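Local structure of uncharacterized protein (Bacteroides ovatus, 4QEY) at residues Gly11-Val16 against Ala99-Lys104. The protein is of unknown function but belongs to a family of PLAT/LH2- and C2-like lipoproteins that probably bind calcium. Sequence-based numbering, arbitrary orientation.
Sequences GVHKIV and AYIDNK. With EDO (1,2-ethanediol), chain O.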
ATOM      1  N   GLY A  11     -15.765  -4.727  -8.772  1.00 72.79           N
ATOM      2  CA  GLY A  11     -16.167  -3.564  -7.988  1.00 70.96           C
ATOM      3  C   GLY A  11     -15.053  -2.550  -7.831  1.00 69.04           C
ATOM      4  O   GLY A  11     -14.069  -2.573  -8.581  1.00 65.68           O
ATOM      5  N   VAL A  12     -15.195  -1.649  -6.842  1.00 63.88           N
ATOM      6  CA  VAL A  12     -14.169  -0.643  -6.564  1.00 59.75           C
ATOM      7  C   VAL A  12     -13.107  -1.300  -5.683  1.00 60.82           C
ATOM      8  O   VAL A  12     -13.323  -1.508  -4.482  1.00 61.25           O
ATOM      9  CB  VAL A  12     -14.727   0.672  -5.939  1.00 63.41           C
ATOM     10  CG1 VAL A  12     -13.601   1.671  -5.629  1.00 60.06           C
ATOM     11  CG2 VAL A  12     -15.774   1.313  -6.841  1.00 65.26           C
ATOM     12  N   HIS A  13     -11.984  -1.671  -6.304  1.00 54.80           N
ATOM     13  CA  HIS A  13     -10.819  -2.248  -5.634  1.00 51.95           C
ATOM     14  C   HIS A  13      -9.993  -1.106  -5.072  1.00 52.53           C
ATOM     15  O   HIS A  13      -9.686  -0.168  -5.808  1.00 51.45           O
ATOM     16  CB  HIS A  13     -10.014  -3.137  -6.589  1.00 51.50           C
ATOM     17  CG  HIS A  13     -10.690  -4.429  -6.911  1.00 56.78           C
ATOM     18  ND1 HIS A  13     -10.185  -5.628  -6.466  1.00 58.62           N
ATOM     19  CD2 HIS A  13     -11.842  -4.662  -7.576  1.00 60.51           C
ATOM     20  CE1 HIS A  13     -11.012  -6.559  -6.910  1.00 60.15           C
ATOM     21  NE2 HIS A  13     -12.023  -6.024  -7.584  1.00 62.00           N
ATOM     22  N   LYS A  14      -9.714  -1.147  -3.754  1.00 46.68           N
ATOM     23  CA  LYS A  14      -9.012  -0.091  -3.030  1.00 44.12           C
ATOM     24  C   LYS A  14      -8.037  -0.680  -2.029  1.00 47.11           C
ATOM     25  O   LYS A  14      -8.347  -1.671  -1.380  1.00 48.34           O
ATOM     26  CB  LYS A  14     -10.051   0.797  -2.312  1.00 47.93           C
ATOM     27  CG  LYS A  14      -9.528   1.975  -1.483  1.00 53.61           C
ATOM     28  CD  LYS A  14     -10.706   2.666  -0.837  1.00 63.51           C
ATOM     29  CE  LYS A  14     -10.364   3.853   0.015  1.00 72.70           C
ATOM     30  NZ  LYS A  14     -11.598   4.436   0.609  1.00 87.68           N
ATOM     31  N   ILE A  15      -6.850  -0.078  -1.915  1.00 41.86           N
ATOM     32  CA  ILE A  15      -5.836  -0.475  -0.947  1.00 39.37           C
ATOM     33  C   ILE A  15      -5.384   0.796  -0.220  1.00 45.17           C
ATOM     34  O   ILE A  15      -5.011   1.786  -0.856  1.00 45.60           O
ATOM     35  CB  ILE A  15      -4.642  -1.283  -1.540  1.00 39.65           C
ATOM     36  CG1 ILE A  15      -5.123  -2.626  -2.162  1.00 39.81           C
ATOM     37  CG2 ILE A  15      -3.590  -1.544  -0.452  1.00 38.35           C
ATOM     38  CD1 ILE A  15      -4.066  -3.505  -2.827  1.00 36.87           C
ATOM     39  N   VAL A  16      -5.465   0.768   1.119  1.00 41.68           N
ATOM     40  CA  VAL A  16      -5.035   1.859   1.983  1.00 40.03           C
ATOM     41  C   VAL A  16      -3.784   1.397   2.740  1.00 43.57           C
ATOM     42  O   VAL A  16      -3.770   0.313   3.341  1.00 43.67           O
ATOM     43  CB  VAL A  16      -6.162   2.331   2.942  1.00 45.43           C
ATOM     44  CG1 VAL A  16      -5.696   3.501   3.819  1.00 44.84           C
ATOM     45  CG2 VAL A  16      -7.416   2.716   2.168  1.00 46.32           C
ATOM     46  N   ALA A  99      -6.977  -3.937   2.197  1.00 46.86           N
ATOM     47  CA  ALA A  99      -7.565  -4.097   0.875  1.00 47.15           C
ATOM     48  C   ALA A  99      -9.086  -4.185   0.970  1.00 54.58           C
ATOM     49  O   ALA A  99      -9.629  -4.875   1.845  1.00 56.27           O
ATOM     50  CB  ALA A  99      -7.003  -5.337   0.204  1.00 47.68           C
ATOM     51  N   TYR A 100      -9.770  -3.468   0.070  1.00 51.08           N
ATOM     52  CA  TYR A 100     -11.224  -3.394   0.006  1.00 53.25           C
ATOM     53  C   TYR A 100     -11.756  -3.659  -1.402  1.00 60.28           C
ATOM     54  O   TYR A 100     -11.066  -3.402  -2.389  1.00 57.98           O
ATOM     55  CB  TYR A 100     -11.723  -1.998   0.453  1.00 54.06           C
ATOM     56  CG  TYR A 100     -11.251  -1.510   1.803  1.00 54.90           C
ATOM     57  CD1 TYR A 100     -10.075  -0.773   1.926  1.00 54.27           C
ATOM     58  CD2 TYR A 100     -12.029  -1.693   2.947  1.00 57.81           C
ATOM     59  CE1 TYR A 100      -9.649  -0.288   3.162  1.00 54.62           C
ATOM     60  CE2 TYR A 100     -11.614  -1.212   4.191  1.00 57.78           C
ATOM     61  CZ  TYR A 100     -10.426  -0.499   4.291  1.00 62.21           C
ATOM     62  OH  TYR A 100      -9.984  -0.021   5.502  1.00 61.15           O
ATOM     63  N   ILE A 101     -13.000  -4.150  -1.486  1.00 60.84           N
ATOM     64  CA  ILE A 101     -13.790  -4.308  -2.706  1.00 62.41           C
ATOM     65  C   ILE A 101     -15.148  -3.742  -2.336  1.00 70.36           C
ATOM     66  O   ILE A 101     -15.840  -4.320  -1.485  1.00 71.22           O
ATOM     67  CB  ILE A 101     -13.847  -5.730  -3.335  1.00 66.80           C
ATOM     68  CG1 ILE A 101     -12.438  -6.326  -3.567  1.00 65.53           C
ATOM     69  CG2 ILE A 101     -14.650  -5.683  -4.646  1.00 68.07           C
ATOM     70  CD1 ILE A 101     -12.426  -7.847  -3.968  1.00 72.66           C
ATOM     71  N   ASP A 102     -15.480  -2.562  -2.896  1.00 68.37           N
ATOM     72  CA  ASP A 102     -16.722  -1.814  -2.641  1.00 71.28           C
ATOM     73  C   ASP A 102     -16.861  -1.522  -1.124  1.00 78.55           C
ATOM     74  O   ASP A 102     -17.904  -1.782  -0.521  1.00 80.46           O
ATOM     75  CB  ASP A 102     -17.968  -2.544  -3.192  1.00 75.90           C
ATOM     76  CG  ASP A 102     -18.021  -2.657  -4.700  1.00 85.19           C
ATOM     77  OD1 ASP A 102     -17.637  -1.684  -5.384  1.00 85.62           O
ATOM     78  OD2 ASP A 102     -18.535  -3.682  -5.197  1.00 92.51           O
ATOM     79  N   ASN A 103     -15.767  -0.997  -0.522  1.00 75.83           N
ATOM     80  CA  ASN A 103     -15.633  -0.577   0.888  1.00 76.73           C
ATOM     81  C   ASN A 103     -15.883  -1.760   1.893  1.00 81.09           C
ATOM     82  O   ASN A 103     -16.129  -1.529   3.083  1.00 81.87           O
ATOM     83  CB  ASN A 103     -16.582   0.605   1.199  1.00 81.03           C
ATOM     84  CG  ASN A 103     -16.226   1.866   0.426  1.00 96.04           C
ATOM     85  OD1 ASN A 103     -15.047   2.254   0.277  1.00 86.99           O
ATOM     86  ND2 ASN A 103     -17.243   2.527  -0.100  1.00 83.35           N
ATOM     87  N   LYS A 104     -15.730  -3.009   1.416  1.00 74.85           N
ATOM     88  CA  LYS A 104     -15.781  -4.222   2.222  1.00 73.89           C
ATOM     89  C   LYS A 104     -14.363  -4.779   2.285  1.00 72.13           C
ATOM     90  O   LYS A 104     -13.781  -5.079   1.237  1.00 68.92           O
ATOM     91  CB  LYS A 104     -16.788  -5.234   1.659  1.00 79.24           C
TER
HETATM   92  C1  EDO O 205     -13.257   2.776   4.110  1.00 66.76           C
HETATM   93  O1  EDO O 205     -11.936   3.298   4.029  1.00 70.72           O
HETATM   94  C2  EDO O 205     -13.417   1.731   3.006  1.00 65.43           C
HETATM   95  O2  EDO O 205     -13.113   2.356   1.760  1.00 66.81           O
HETATM   96  O   HOH W   1     -13.426   0.180  -2.207  1.00 49.18           O
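K14 and Y100 face each other as the hydrogen-bonded pair of an antiparallel ladder, where strand 13-21 meets strand 92-101 in the middle of a four-stranded sheet of this all-beta, PLAT/C2-like protein. The pair exchanges two backbone bonds, Y100 N to K14 O (2.7 Å) and K14 N to Y100 O (3.0 Å). Just beyond, the chain reverses through a type I' turn from I101 to K104, the hairpin link to strand 104-114, and the exchange changes character. D102 N still donates to V12 O, but V12 N turns to the D102 carboxylate, giving OD1 a nearly straight bond (2.8 Å, 175°) that arrives from above the carboxylate plane. A water joins the same V12 O to N103 N, a third link between the turn and the residue that precedes strand 13-21.

Apolar and aromatic packing divides between the two faces of the sheet. On one, I101 lies alongside H13 with CG1 over the imidazole face, 3.9 Å from the ring centroid, a CH-pi contact; T128 OG1 and T9 O hold the two ring nitrogens, which would fix the ring's rotation. I15 CG1 meets A99 CB on the same face, and I15 goes on to M76 and C78 of strand 73-84, in the facing sheet. On the other, the phenol of Y100 reaches V16 CG2 with CE1 (3.9 Å); an alanine here would probably keep the backbone pairing but leave V16 CG2 without its aromatic neighbour.

A polar contact, probably owed to the crystallisation liquor, lies on this second face. Ethanediol sets C2 over one face of the Y100 ring, while K14, fully extended with CG anti to its backbone N (chi1 180°), donates from NZ to ethanediol O2 at 2.8 Å.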